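Local coordinates for protein beta sliding clamp (Bartonella birtlesii LL-WM9, PDB 6PTR) that probably encircles DNA as a ring-shaped head-to-tail homodimer and tethers DNA polymerases and other proteins to it during replication, at residues C[188-193]-C[260-265]; C[276-281]-C[305-310]; C[280-285]-C[337-342]; C[344-349]-C[372-377]; C[353-356]-C[361-364]. All coordinates share one frame; numbering follows the deposited sequence.

Contact 1 (C[188-193]-C[260-265]); sequences HRLAQV and QRVIPL
Ile263 lies against Leu190 and Gln192, where a loop of the C-terminal domain packs beside the continuous antiparallel sheet that the central and C-terminal domains share. Leu190 and Gln192 sit on strand 189-196, and their side chains leave the same side of it toward the loop. The two chains start alike, with CG opposite the backbone N (chi1 177° in both). Gln192 then runs out fully extended, so its amide reaches the end of Ile263. The two side chains meet at about a right angle. Gln192 OE1 comes 3.1 Å from Ile263 CD1, which is close for an oxygen and a methyl carbon. It is packing and not a hydrogen bond. The amide carbon Gln192 CD follows at 3.8 Å from the same CD1.

Leu190 spreads its two methyls over two loop residues. CD2 faces Ile263 CD1 at the longer distance of 4.3 Å. Tyr259 also touches both Leu190 and Gln192.

The arrangement is characteristic of the partner-binding pocket of this family, at the junction of the central and C-terminal domains. The bound griselimycin uses it here. Its apolar side chains pack on Leu190 and Val262, and a modified side chain rests on Arg261. Beside the peptide, Leu190 CD1 lies 3.9 Å from Val262 CG2.

Contact 2 (C[276-281]-C[305-310]); sequences QDFSSA and LKLVVN
Helix 276-281, with Phe278 and Ala281, runs nearly along strand 305-310, with Leu305 and Leu307; the axes are 20° apart and approach to 10.6 Å. This is a helix laid on a four-stranded antiparallel sheet, as in each domain of the DNA polymerase III beta subunit fold.

The contact is wholly apolar and buried. Phe278 has CG opposite its backbone N (chi1 176°), which carries the ring from the flank of the helix toward the strand. Leu305 CD2 meets the edge of that ring, near its plane, and sits 3.7 Å from Phe278 CD1. The next ring carbon, Phe278 CE1, is almost as near the same methyl, at 3.8 Å.

Leu307 divides its branches. Its CD2 turns to the ring and stops 4.4 Å from Phe278 CE1, a looser touch. Its CD1 turns to the helix instead. Beyond the contact, Phe278 makes a T-shaped (edge-to-face) stack with Phe353 and packs on Leu339 of the neighbouring helix. Leu298 lies against both leucines from the next strand.

Ala281 points its CB at the strand. Leu307 CD1 rests 3.6 Å from Ala281 CB and 4.0 Å from Ala281 C.

Contact 3 (C[280-285]-C[337-342]); sequences SAVDRV and RYLLDI
Val282 and Leu340 form the centre of an antiparallel helix pair, the helical layer of the C-terminal domain. In this fold such helices line the central hole of the ring. The axes of helices 280-285 and 337-342 approach to 9.8 Å, and their directions differ by 153°.

The first shell is made of methyl groups. Val282 and Leu340 slide past each other in opposite directions. Val282 CG1 is set opposite its backbone N (chi1 170°), and it settles into the fork of the leucine. It lies 3.8 Å from Leu340 CG and 3.9 Å from Leu340 CD2. The other branch, Leu340 CD1, goes on to the helix backbone and touches Asp283 CA at 4.0 Å. The second methyl of the valine, CG2, makes a thin contact with Leu339 CD1 at 4.5 Å.

The next shell is charged. In the conformer described, one of two for Arg337, the guanidinium lies with a face over Leu340 CB and covers the base of that side chain. The same group grips Asp341 OD1 side-on, through both NE and NH1. Asp341 OD2 takes a further salt bridge from Arg189 of the central domain, so the helix is tied across the domain junction. The carboxylate of Asp283 pairs with Lys88 of the second subunit, which places this helix at the ring interface. Both Arg337 donors reach Asp341 OD1 from one face of the carboxylate, each at 2.8 Å.

Contact 4 (C[344-349]-C[372-377]); sequences GQLSSD and VLYVLM
Gln345 folds over the end of Tyr374 through two torsions: CG lies opposite the carbonyl carbon (chi1 -66°), and the chain bends at chi2 (-70°). The amide is thereby turned back to the phenol, with its plane at right angles to the ring. Gln345 NE2 donates to Tyr374 OH over 3.1 Å, and the bond is fairly straight, with an N-H...O angle of 156°. The same NE2 also gives a hydrogen bond to Asp150 O of the central domain. The aliphatic part of the glutamine packs as well, with Gln345 CB at 3.6 Å from Tyr374 CZ.

A water secures the phenol a second time. It donates to Gln345 O at 2.9 Å and lies 2.8 Å from Tyr374 OH, at the edge of the ring and in its plane. The hydroxyl of the buried tyrosine thus has two partners, which probably fix its position. Leu346 lines the ring further on, its CD2 at 3.9 Å from Tyr374 CE2. Ala191 and Ile342 pack on the tyrosine from the neighbouring strand and helix.

The arrangement joins the end of helix 336-345 to strand 372-376. It belongs to a sheet continuous across two domains with helices on one side, as is characteristic of the beta subunit ring.

Contact 5 (C[353-356]-C[361-364]); sequences FMLS and PALI
Phe353 and Ile364 lie side by side on a beta hairpin, strands 350-355 and 362-366 of the sheet that spans two domains. The short strand segments run antiparallel, 4.7 Å apart at their axes. Met354 and Leu363 are a hydrogen-bonded pair, while Phe353 and Ile364 are the non-hydrogen-bonded pair next to it.

The tight side is the one that faces the helices. Phe353 and Ile364 point the same way there, and Phe353 CD2 touches Ile364 CG1 at 3.7 Å. The methyl Ile364 CD1 continues along the ring and reaches Phe353 CE2, also at 3.7 Å. Leu339 covers the phenylalanine and Ile342 the isoleucine. Tighter still is Leu355 CD2 against Ala362 CB at 3.5 Å, less than usual for two carbons.

The other side is looser. Met354 and Leu363 touch mainly at their bases, with 4.0 Å between Met354 CB and Leu363 CB. The methionine then bends at chi2 and chi3, and its end leads away from Leu363; the methionine is partly exposed, while Leu363 is buried. Near the turn, Asn267 ND2 bonds to both Met354 O and Pro361 O.

Two backbone bonds join Met354 and Leu363: Met354 N to Leu363 O is 2.8 Å at 176°, and Leu363 N to Met354 O is 3.0 Å.

In the fold
Contact 1 comes first and closes a loop of 66 residues, joining strand 189-196 of the central domain to the loop between strands 245-250 and 269-274. Contacts 2 and 3 then start together on helix 275-285. Contact 2 closes early, on the four-stranded sheet that contains strand 304-311; contact 3 closes later, on helix 336-345. That helix leads into contact 4, whose loop holds the hairpin of contact 5 nested inside it. Strands 189-196, 372-376 and 362-366 are successive neighbours in one sheet, so contacts 1, 4 and 5 are bound together through it. Helices 275-285 and 336-345 pack on each other; the first touches the four-stranded sheet and the second the shared one.

Contact 1 (C[188-193]-C[260-265])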
# COMPACT_ATOMS: atom_id res chain seq x y z
N HIS C 188 4.88 2.32 28.19
CA HIS C 188 3.44 2.15 28.35
C HIS C 188 3.07 0.68 28.32
O HIS C 188 2.27 0.23 29.14
CB HIS C 188 2.70 2.91 27.24
CG HIS C 188 2.91 4.39 27.33
ND1 HIS C 188 3.80 5.06 26.52
CD2 HIS C 188 2.40 5.31 28.18
CE1 HIS C 188 3.80 6.34 26.85
NE2 HIS C 188 2.96 6.52 27.84
N ARG C 189 3.62 -0.04 27.34
CA ARG C 189 3.51 -1.49 27.20
C ARG C 189 4.83 -2.10 27.64
O ARG C 189 5.89 -1.52 27.42
CB ARG C 189 3.22 -1.89 25.74
CG ARG C 189 2.06 -1.16 25.06
CD ARG C 189 2.07 -1.38 23.55
NE ARG C 189 3.09 -0.57 22.89
CZ ARG C 189 3.29 -0.55 21.57
NH1 ARG C 189 2.54 -1.30 20.77
NH2 ARG C 189 4.25 0.20 21.06
N LEU C 190 4.77 -3.28 28.25
CA LEU C 190 6.00 -4.03 28.49
C LEU C 190 5.74 -5.48 28.18
O LEU C 190 4.66 -6.00 28.49
CB LEU C 190 6.51 -3.90 29.94
CG LEU C 190 7.76 -4.73 30.27
CD1 LEU C 190 8.66 -3.95 31.25
CD2 LEU C 190 7.41 -6.07 30.85
N ALA C 191 6.73 -6.15 27.57
CA ALA C 191 6.63 -7.57 27.29
C ALA C 191 7.83 -8.27 27.90
O ALA C 191 8.95 -7.76 27.82
CB ALA C 191 6.58 -7.85 25.76
N GLN C 192 7.59 -9.42 28.53
CA GLN C 192 8.63 -10.22 29.15
C GLN C 192 8.43 -11.67 28.76
O GLN C 192 7.34 -12.22 28.97
CB GLN C 192 8.58 -10.10 30.69
CG GLN C 192 9.60 -10.99 31.37
CD GLN C 192 9.52 -10.92 32.89
OE1 GLN C 192 10.08 -10.03 33.50
NE2 GLN C 192 8.84 -11.88 33.50
N VAL C 193 9.47 -12.30 28.21
CA VAL C 193 9.42 -13.73 27.90
C VAL C 193 10.67 -14.40 28.45
O VAL C 193 11.78 -13.86 28.33
CB VAL C 193 9.27 -13.98 26.38
CG1 VAL C 193 10.41 -13.33 25.57
CG2 VAL C 193 9.13 -15.49 26.11
N GLN C 260 11.94 -4.89 36.47
CA GLN C 260 11.20 -5.73 37.41
C GLN C 260 10.37 -4.89 38.37
O GLN C 260 9.37 -5.37 38.89
CB GLN C 260 12.16 -6.64 38.19
CG GLN C 260 12.82 -7.65 37.26
CD GLN C 260 13.81 -8.55 37.97
OE1 GLN C 260 13.80 -8.67 39.19
NE2 GLN C 260 14.67 -9.20 37.20
N ARG C 261 10.73 -3.62 38.56
CA ARG C 261 9.95 -2.80 39.46
C ARG C 261 8.54 -2.54 38.95
O ARG C 261 7.66 -2.19 39.74
CB ARG C 261 10.64 -1.46 39.69
CG ARG C 261 11.97 -1.58 40.39
CD ARG C 261 12.34 -0.24 40.97
NE ARG C 261 13.76 -0.16 41.27
CZ ARG C 261 14.27 0.76 42.07
NH1 ARG C 261 13.45 1.64 42.62
NH2 ARG C 261 15.57 0.80 42.31
N VAL C 262 8.29 -2.68 37.64
CA VAL C 262 6.97 -2.32 37.11
C VAL C 262 6.04 -3.51 36.94
O VAL C 262 4.87 -3.31 36.60
CB VAL C 262 7.05 -1.55 35.78
CG1 VAL C 262 8.08 -0.45 35.87
CG2 VAL C 262 7.33 -2.47 34.59
N ILE C 263 6.51 -4.73 37.17
CA ILE C 263 5.67 -5.89 36.90
C ILE C 263 4.83 -6.15 38.14
O ILE C 263 5.36 -6.50 39.20
CB ILE C 263 6.52 -7.10 36.49
CG1 ILE C 263 7.28 -6.77 35.20
CG2 ILE C 263 5.65 -8.33 36.31
CD1 ILE C 263 8.15 -7.88 34.68
N PRO C 264 3.52 -5.93 38.08
CA PRO C 264 2.71 -6.00 39.30
C PRO C 264 2.39 -7.45 39.61
O PRO C 264 1.57 -8.09 38.94
CB PRO C 264 1.45 -5.20 38.92
CG PRO C 264 1.30 -5.37 37.47
CD PRO C 264 2.70 -5.61 36.89
N LEU C 265 3.07 -8.00 40.60
CA LEU C 265 2.76 -9.37 40.97
C LEU C 265 1.71 -9.45 42.07
O LEU C 265 1.22 -10.54 42.35
CB LEU C 265 4.04 -10.10 41.38
CG LEU C 265 5.05 -10.25 40.23
CD1 LEU C 265 6.26 -11.06 40.67
CD2 LEU C 265 4.40 -10.86 38.97

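Contact 2 (C[276-281]-C[305-310])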
# COMPACT_ATOMS: atom_id res chain seq x y z
N GLN C 276 -11.48 -12.75 21.54
CA GLN C 276 -11.94 -12.29 20.24
C GLN C 276 -13.09 -11.29 20.38
O GLN C 276 -13.14 -10.28 19.68
CB GLN C 276 -12.37 -13.52 19.42
CG GLN C 276 -11.24 -14.53 19.13
CD GLN C 276 -10.83 -15.46 20.32
OE1 GLN C 276 -11.52 -15.56 21.35
NE2 GLN C 276 -9.70 -16.13 20.15
N ASP C 277 -14.01 -11.58 21.30
CA ASP C 277 -15.12 -10.66 21.53
C ASP C 277 -14.63 -9.33 22.07
O ASP C 277 -15.14 -8.26 21.70
CB ASP C 277 -16.12 -11.30 22.50
CG ASP C 277 -16.83 -12.49 21.89
OD1 ASP C 277 -16.81 -12.66 20.65
OD2 ASP C 277 -17.42 -13.27 22.67
N PHE C 278 -13.64 -9.37 22.98
CA PHE C 278 -13.06 -8.14 23.53
C PHE C 278 -12.33 -7.35 22.46
O PHE C 278 -12.50 -6.13 22.33
CB PHE C 278 -12.10 -8.51 24.68
CG PHE C 278 -11.37 -7.33 25.27
CD1 PHE C 278 -12.01 -6.51 26.18
CD2 PHE C 278 -10.06 -7.06 24.91
CE1 PHE C 278 -11.34 -5.42 26.73
CE2 PHE C 278 -9.40 -5.96 25.45
CZ PHE C 278 -10.03 -5.17 26.37
N SER C 279 -11.49 -8.04 21.67
CA SER C 279 -10.75 -7.37 20.61
C SER C 279 -11.68 -6.70 19.61
O SER C 279 -11.45 -5.56 19.20
CB SER C 279 -9.84 -8.38 19.90
OG SER C 279 -8.89 -8.90 20.81
N SER C 280 -12.72 -7.41 19.16
CA SER C 280 -13.62 -6.84 18.17
C SER C 280 -14.38 -5.64 18.74
O SER C 280 -14.59 -4.64 18.04
CB SER C 280 -14.60 -7.90 17.67
OG SER C 280 -13.93 -8.98 17.06
N ALA C 281 -14.79 -5.72 20.00
CA ALA C 281 -15.50 -4.59 20.62
C ALA C 281 -14.60 -3.37 20.76
O ALA C 281 -15.03 -2.25 20.48
CB ALA C 281 -16.04 -5.01 21.99
N LEU C 305 -18.69 -6.28 31.23
CA LEU C 305 -17.73 -5.25 30.90
C LEU C 305 -18.35 -4.29 29.90
O LEU C 305 -18.82 -4.71 28.84
CB LEU C 305 -16.46 -5.86 30.30
CG LEU C 305 -15.41 -4.94 29.71
CD1 LEU C 305 -14.78 -4.12 30.80
CD2 LEU C 305 -14.35 -5.74 29.00
N LYS C 306 -18.35 -3.00 30.23
CA LYS C 306 -18.76 -1.96 29.28
C LYS C 306 -17.55 -1.18 28.81
O LYS C 306 -16.64 -0.91 29.61
CB LYS C 306 -19.78 -1.00 29.89
CG LYS C 306 -21.10 -1.67 30.26
CD LYS C 306 -22.18 -0.64 30.55
CE LYS C 306 -22.57 -0.62 32.01
NZ LYS C 306 -23.80 0.20 32.21
N LEU C 307 -17.55 -0.80 27.54
CA LEU C 307 -16.47 -0.05 26.93
C LEU C 307 -17.04 1.28 26.47
O LEU C 307 -18.15 1.31 25.92
CB LEU C 307 -15.89 -0.79 25.71
CG LEU C 307 -15.40 -2.19 25.97
CD1 LEU C 307 -14.97 -2.83 24.66
CD2 LEU C 307 -14.25 -2.13 26.94
N VAL C 308 -16.31 2.37 26.67
CA VAL C 308 -16.76 3.68 26.20
C VAL C 308 -15.58 4.45 25.65
O VAL C 308 -14.53 4.55 26.30
CB VAL C 308 -17.44 4.52 27.30
CG1 VAL C 308 -17.92 5.83 26.67
CG2 VAL C 308 -18.61 3.78 27.90
N VAL C 309 -15.77 5.05 24.47
CA VAL C 309 -14.78 5.95 23.85
C VAL C 309 -15.46 7.28 23.59
O VAL C 309 -16.61 7.32 23.14
CB VAL C 309 -14.21 5.38 22.54
CG1 VAL C 309 -13.21 6.36 21.89
CG2 VAL C 309 -13.55 4.02 22.79
N ASN C 310 -14.76 8.38 23.91
CA ASN C 310 -15.28 9.73 23.66
C ASN C 310 -14.21 10.48 22.89
O ASN C 310 -13.03 10.43 23.25
CB ASN C 310 -15.60 10.50 24.96
CG ASN C 310 -16.80 9.92 25.72
OD1 ASN C 310 -17.94 10.02 25.28
ND2 ASN C 310 -16.53 9.33 26.88

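Contact 3 (C[280-285]-C[337-342])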
# COMPACT_ATOMS: atom_id res chain seq x y z
N SER C 280 -12.72 -7.41 19.16
CA SER C 280 -13.62 -6.84 18.17
C SER C 280 -14.38 -5.64 18.74
O SER C 280 -14.59 -4.64 18.04
CB SER C 280 -14.60 -7.90 17.67
OG SER C 280 -13.93 -8.98 17.06
N ALA C 281 -14.79 -5.72 20.00
CA ALA C 281 -15.50 -4.59 20.62
C ALA C 281 -14.60 -3.37 20.76
O ALA C 281 -15.03 -2.25 20.48
CB ALA C 281 -16.04 -5.01 21.99
N VAL C 282 -13.35 -3.57 21.21
CA VAL C 282 -12.41 -2.47 21.32
C VAL C 282 -12.15 -1.88 19.95
O VAL C 282 -12.10 -0.65 19.78
CB VAL C 282 -11.10 -2.93 21.98
CG1 VAL C 282 -10.01 -1.83 21.86
CG2 VAL C 282 -11.34 -3.29 23.44
N ASP C 283 -11.94 -2.74 18.95
CA ASP C 283 -11.75 -2.28 17.58
C ASP C 283 -12.92 -1.41 17.14
O ASP C 283 -12.73 -0.32 16.59
CB ASP C 283 -11.56 -3.49 16.65
CG ASP C 283 -11.14 -3.10 15.25
OD1 ASP C 283 -10.58 -1.99 15.07
OD2 ASP C 283 -11.38 -3.90 14.31
N ARG C 284 -14.15 -1.86 17.41
CA ARG C 284 -15.31 -1.10 16.97
C ARG C 284 -15.37 0.27 17.63
O ARG C 284 -15.47 1.29 16.94
CB ARG C 284 -16.60 -1.89 17.26
CG ARG C 284 -16.76 -3.09 16.33
CD ARG C 284 -18.13 -3.74 16.49
NE ARG C 284 -18.39 -4.27 17.83
CZ ARG C 284 -18.18 -5.53 18.20
NH1 ARG C 284 -17.69 -6.41 17.34
NH2 ARG C 284 -18.50 -5.92 19.44
N VAL C 285 -15.29 0.34 18.97
CA VAL C 285 -15.53 1.63 19.63
C VAL C 285 -14.37 2.58 19.40
O VAL C 285 -14.57 3.80 19.42
CB VAL C 285 -15.85 1.46 21.14
CG1 VAL C 285 -17.15 0.65 21.33
CG2 VAL C 285 -14.70 0.80 21.90
N ARG C 337 -5.39 1.07 21.10
CA ARG C 337 -4.44 0.40 20.21
C ARG C 337 -3.51 -0.52 20.99
O ARG C 337 -3.19 -1.62 20.53
CB ARG C 337 -3.63 1.43 19.42
CG ARG C 337 -2.69 0.78 18.41
CD ARG C 337 -3.47 -0.10 17.43
NE ARG C 337 -3.10 -1.50 17.52
CZ ARG C 337 -3.66 -2.48 16.81
NH1 ARG C 337 -3.24 -3.74 16.95
NH2 ARG C 337 -4.65 -2.20 15.97
N TYR C 338 -3.07 -0.08 22.17
CA TYR C 338 -2.19 -0.94 22.96
C TYR C 338 -2.93 -2.18 23.44
O TYR C 338 -2.35 -3.27 23.51
CB TYR C 338 -1.61 -0.17 24.14
CG TYR C 338 -0.68 0.97 23.75
CD1 TYR C 338 -0.22 1.11 22.45
CD2 TYR C 338 -0.26 1.90 24.71
CE1 TYR C 338 0.65 2.15 22.09
CE2 TYR C 338 0.60 2.95 24.37
CZ TYR C 338 1.05 3.06 23.06
OH TYR C 338 1.90 4.09 22.70
N LEU C 339 -4.21 -2.04 23.79
CA LEU C 339 -5.00 -3.21 24.15
C LEU C 339 -5.10 -4.18 22.99
O LEU C 339 -4.96 -5.39 23.17
CB LEU C 339 -6.41 -2.80 24.59
CG LEU C 339 -6.62 -2.23 25.98
CD1 LEU C 339 -8.06 -1.71 26.06
CD2 LEU C 339 -6.37 -3.29 27.04
N LEU C 340 -5.33 -3.67 21.78
CA LEU C 340 -5.39 -4.56 20.62
C LEU C 340 -4.03 -5.19 20.34
O LEU C 340 -3.96 -6.37 19.98
CB LEU C 340 -5.90 -3.80 19.41
CG LEU C 340 -7.37 -3.37 19.58
CD1 LEU C 340 -7.81 -2.50 18.43
CD2 LEU C 340 -8.25 -4.61 19.69
N ASP C 341 -2.95 -4.43 20.52
CA ASP C 341 -1.62 -5.00 20.35
C ASP C 341 -1.43 -6.22 21.25
O ASP C 341 -0.99 -7.28 20.80
CB ASP C 341 -0.53 -3.96 20.65
CG ASP C 341 -0.46 -2.85 19.61
OD1 ASP C 341 -0.94 -3.04 18.46
OD2 ASP C 341 0.11 -1.80 19.95
N ILE C 342 -1.78 -6.09 22.54
CA ILE C 342 -1.54 -7.18 23.46
C ILE C 342 -2.52 -8.32 23.22
O ILE C 342 -2.14 -9.50 23.25
CB ILE C 342 -1.59 -6.66 24.90
CG1 ILE C 342 -0.40 -5.72 25.13
CG2 ILE C 342 -1.56 -7.82 25.89
CD1 ILE C 342 -0.56 -4.85 26.39

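Contact 4 (C[344-349]-C[372-377])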
# COMPACT_ATOMS: atom_id res chain seq x y z
N GLY C 344 -3.62 -9.18 20.42
CA GLY C 344 -3.02 -9.86 19.28
C GLY C 344 -1.86 -10.76 19.61
O GLY C 344 -1.53 -11.65 18.81
N GLN C 345 -1.21 -10.57 20.76
CA GLN C 345 -0.10 -11.45 21.15
C GLN C 345 -0.56 -12.80 21.64
O GLN C 345 0.21 -13.77 21.60
CB GLN C 345 0.74 -10.80 22.26
CG GLN C 345 1.45 -9.56 21.79
CD GLN C 345 2.55 -9.91 20.85
OE1 GLN C 345 2.47 -9.65 19.65
NE2 GLN C 345 3.61 -10.52 21.37
N LEU C 346 -1.79 -12.88 22.15
CA LEU C 346 -2.28 -14.05 22.83
C LEU C 346 -2.87 -15.04 21.84
O LEU C 346 -3.33 -14.66 20.77
CB LEU C 346 -3.33 -13.64 23.86
CG LEU C 346 -2.87 -12.55 24.81
CD1 LEU C 346 -4.02 -12.14 25.74
CD2 LEU C 346 -1.67 -13.04 25.60
N SER C 347 -2.85 -16.31 22.22
CA SER C 347 -3.33 -17.35 21.34
C SER C 347 -4.57 -18.06 21.85
O SER C 347 -5.14 -18.88 21.12
CB SER C 347 -2.22 -18.39 21.10
OG SER C 347 -1.87 -19.04 22.32
N SER C 348 -5.00 -17.78 23.07
CA SER C 348 -6.08 -18.56 23.67
C SER C 348 -7.40 -17.82 23.54
O SER C 348 -7.45 -16.62 23.27
CB SER C 348 -5.78 -18.85 25.14
OG SER C 348 -5.91 -17.70 25.93
N ASP C 349 -8.49 -18.57 23.74
CA ASP C 349 -9.80 -17.94 23.74
C ASP C 349 -9.96 -16.97 24.90
O ASP C 349 -10.80 -16.07 24.81
CB ASP C 349 -10.91 -18.97 23.81
CG ASP C 349 -10.89 -19.94 22.65
OD1 ASP C 349 -10.33 -19.60 21.58
OD2 ASP C 349 -11.45 -21.05 22.79
N VAL C 372 5.32 -16.11 29.33
CA VAL C 372 5.18 -14.79 28.71
C VAL C 372 4.20 -13.96 29.54
O VAL C 372 3.12 -14.44 29.88
CB VAL C 372 4.65 -14.91 27.26
CG1 VAL C 372 4.57 -13.55 26.59
CG2 VAL C 372 5.51 -15.87 26.45
N LEU C 373 4.54 -12.69 29.79
CA LEU C 373 3.56 -11.81 30.39
C LEU C 373 3.66 -10.44 29.75
O LEU C 373 4.71 -10.06 29.21
CB LEU C 373 3.73 -11.69 31.91
CG LEU C 373 5.05 -11.18 32.49
CD1 LEU C 373 5.07 -9.64 32.58
CD2 LEU C 373 5.33 -11.82 33.87
N TYR C 374 2.58 -9.69 29.83
CA TYR C 374 2.55 -8.33 29.34
C TYR C 374 2.09 -7.41 30.46
O TYR C 374 1.31 -7.81 31.33
CB TYR C 374 1.64 -8.20 28.12
CG TYR C 374 2.04 -9.16 27.06
CD1 TYR C 374 3.14 -8.87 26.24
CD2 TYR C 374 1.39 -10.38 26.90
CE1 TYR C 374 3.55 -9.75 25.28
CE2 TYR C 374 1.80 -11.29 25.92
CZ TYR C 374 2.89 -10.96 25.12
OH TYR C 374 3.31 -11.84 24.16
N VAL C 375 2.60 -6.19 30.44
CA VAL C 375 2.16 -5.16 31.37
C VAL C 375 1.68 -3.96 30.56
O VAL C 375 2.30 -3.57 29.57
CB VAL C 375 3.30 -4.77 32.33
CG1 VAL C 375 2.80 -3.76 33.37
CG2 VAL C 375 3.88 -5.98 33.02
N LEU C 376 0.58 -3.37 31.00
CA LEU C 376 0.06 -2.20 30.29
C LEU C 376 -0.34 -1.13 31.30
O LEU C 376 -1.12 -1.41 32.23
CB LEU C 376 -1.13 -2.57 29.42
CG LEU C 376 -1.74 -1.41 28.63
CD1 LEU C 376 -0.73 -0.85 27.65
CD2 LEU C 376 -3.00 -1.90 27.93
N MET C 377 0.18 0.09 31.11
CA MET C 377 -0.18 1.20 31.99
C MET C 377 -1.55 1.74 31.61
O MET C 377 -1.85 1.89 30.42
CB MET C 377 0.85 2.33 31.90
CG MET C 377 0.80 3.34 33.08
SD MET C 377 1.21 2.50 34.63
CE MET C 377 0.98 3.85 35.78
O HOH W 1 1.92 -14.23 23.87

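Contact 5 (C[353-356]-C[361-364])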
# COMPACT_ATOMS: atom_id res chain seq x y z
N PHE C 353 -6.89 -10.17 32.63
CA PHE C 353 -6.26 -8.98 33.19
C PHE C 353 -6.18 -9.13 34.70
O PHE C 353 -7.20 -9.42 35.34
CB PHE C 353 -7.07 -7.71 32.92
CG PHE C 353 -7.29 -7.40 31.48
CD1 PHE C 353 -8.18 -8.14 30.71
CD2 PHE C 353 -6.66 -6.31 30.91
CE1 PHE C 353 -8.40 -7.82 29.37
CE2 PHE C 353 -6.87 -5.98 29.58
CZ PHE C 353 -7.75 -6.73 28.82
N MET C 354 -5.01 -8.89 35.27
CA MET C 354 -4.85 -8.76 36.71
C MET C 354 -4.73 -7.27 37.01
O MET C 354 -3.81 -6.60 36.53
CB MET C 354 -3.63 -9.54 37.22
CG MET C 354 -3.70 -10.98 36.85
SD MET C 354 -5.13 -11.83 37.54
CE MET C 354 -4.92 -11.56 39.30
N LEU C 355 -5.71 -6.74 37.74
CA LEU C 355 -5.83 -5.30 37.90
C LEU C 355 -5.69 -4.92 39.36
O LEU C 355 -5.94 -5.72 40.27
CB LEU C 355 -7.20 -4.81 37.37
CG LEU C 355 -7.45 -5.23 35.92
CD1 LEU C 355 -8.90 -4.99 35.53
CD2 LEU C 355 -6.49 -4.45 35.03
N SER C 356 -5.36 -3.66 39.57
CA SER C 356 -5.38 -3.09 40.90
C SER C 356 -6.36 -1.92 40.87
O SER C 356 -7.57 -2.13 40.75
CB SER C 356 -3.97 -2.64 41.31
OG SER C 356 -3.91 -2.36 42.69
N PRO C 361 -0.44 -0.28 36.99
CA PRO C 361 -0.22 -1.15 35.82
C PRO C 361 -1.06 -2.41 35.89
O PRO C 361 -1.29 -2.97 36.96
CB PRO C 361 1.28 -1.49 35.91
CG PRO C 361 1.88 -0.47 36.76
CD PRO C 361 0.81 0.04 37.69
N ALA C 362 -1.51 -2.85 34.72
CA ALA C 362 -2.27 -4.09 34.56
C ALA C 362 -1.33 -5.17 34.07
O ALA C 362 -0.47 -4.90 33.23
CB ALA C 362 -3.41 -3.90 33.57
N LEU C 363 -1.51 -6.38 34.57
CA LEU C 363 -0.75 -7.55 34.13
C LEU C 363 -1.67 -8.39 33.25
O LEU C 363 -2.77 -8.76 33.67
CB LEU C 363 -0.29 -8.35 35.34
CG LEU C 363 0.50 -9.67 35.21
CD1 LEU C 363 1.85 -9.44 34.64
CD2 LEU C 363 0.64 -10.33 36.59
N ILE C 364 -1.21 -8.69 32.03
CA ILE C 364 -2.05 -9.33 31.01
C ILE C 364 -1.36 -10.58 30.49
O ILE C 364 -0.14 -10.61 30.31
CB ILE C 364 -2.38 -8.38 29.85
CG1 ILE C 364 -3.10 -7.13 30.35
CG2 ILE C 364 -3.21 -9.09 28.78
CD1 ILE C 364 -3.16 -6.03 29.33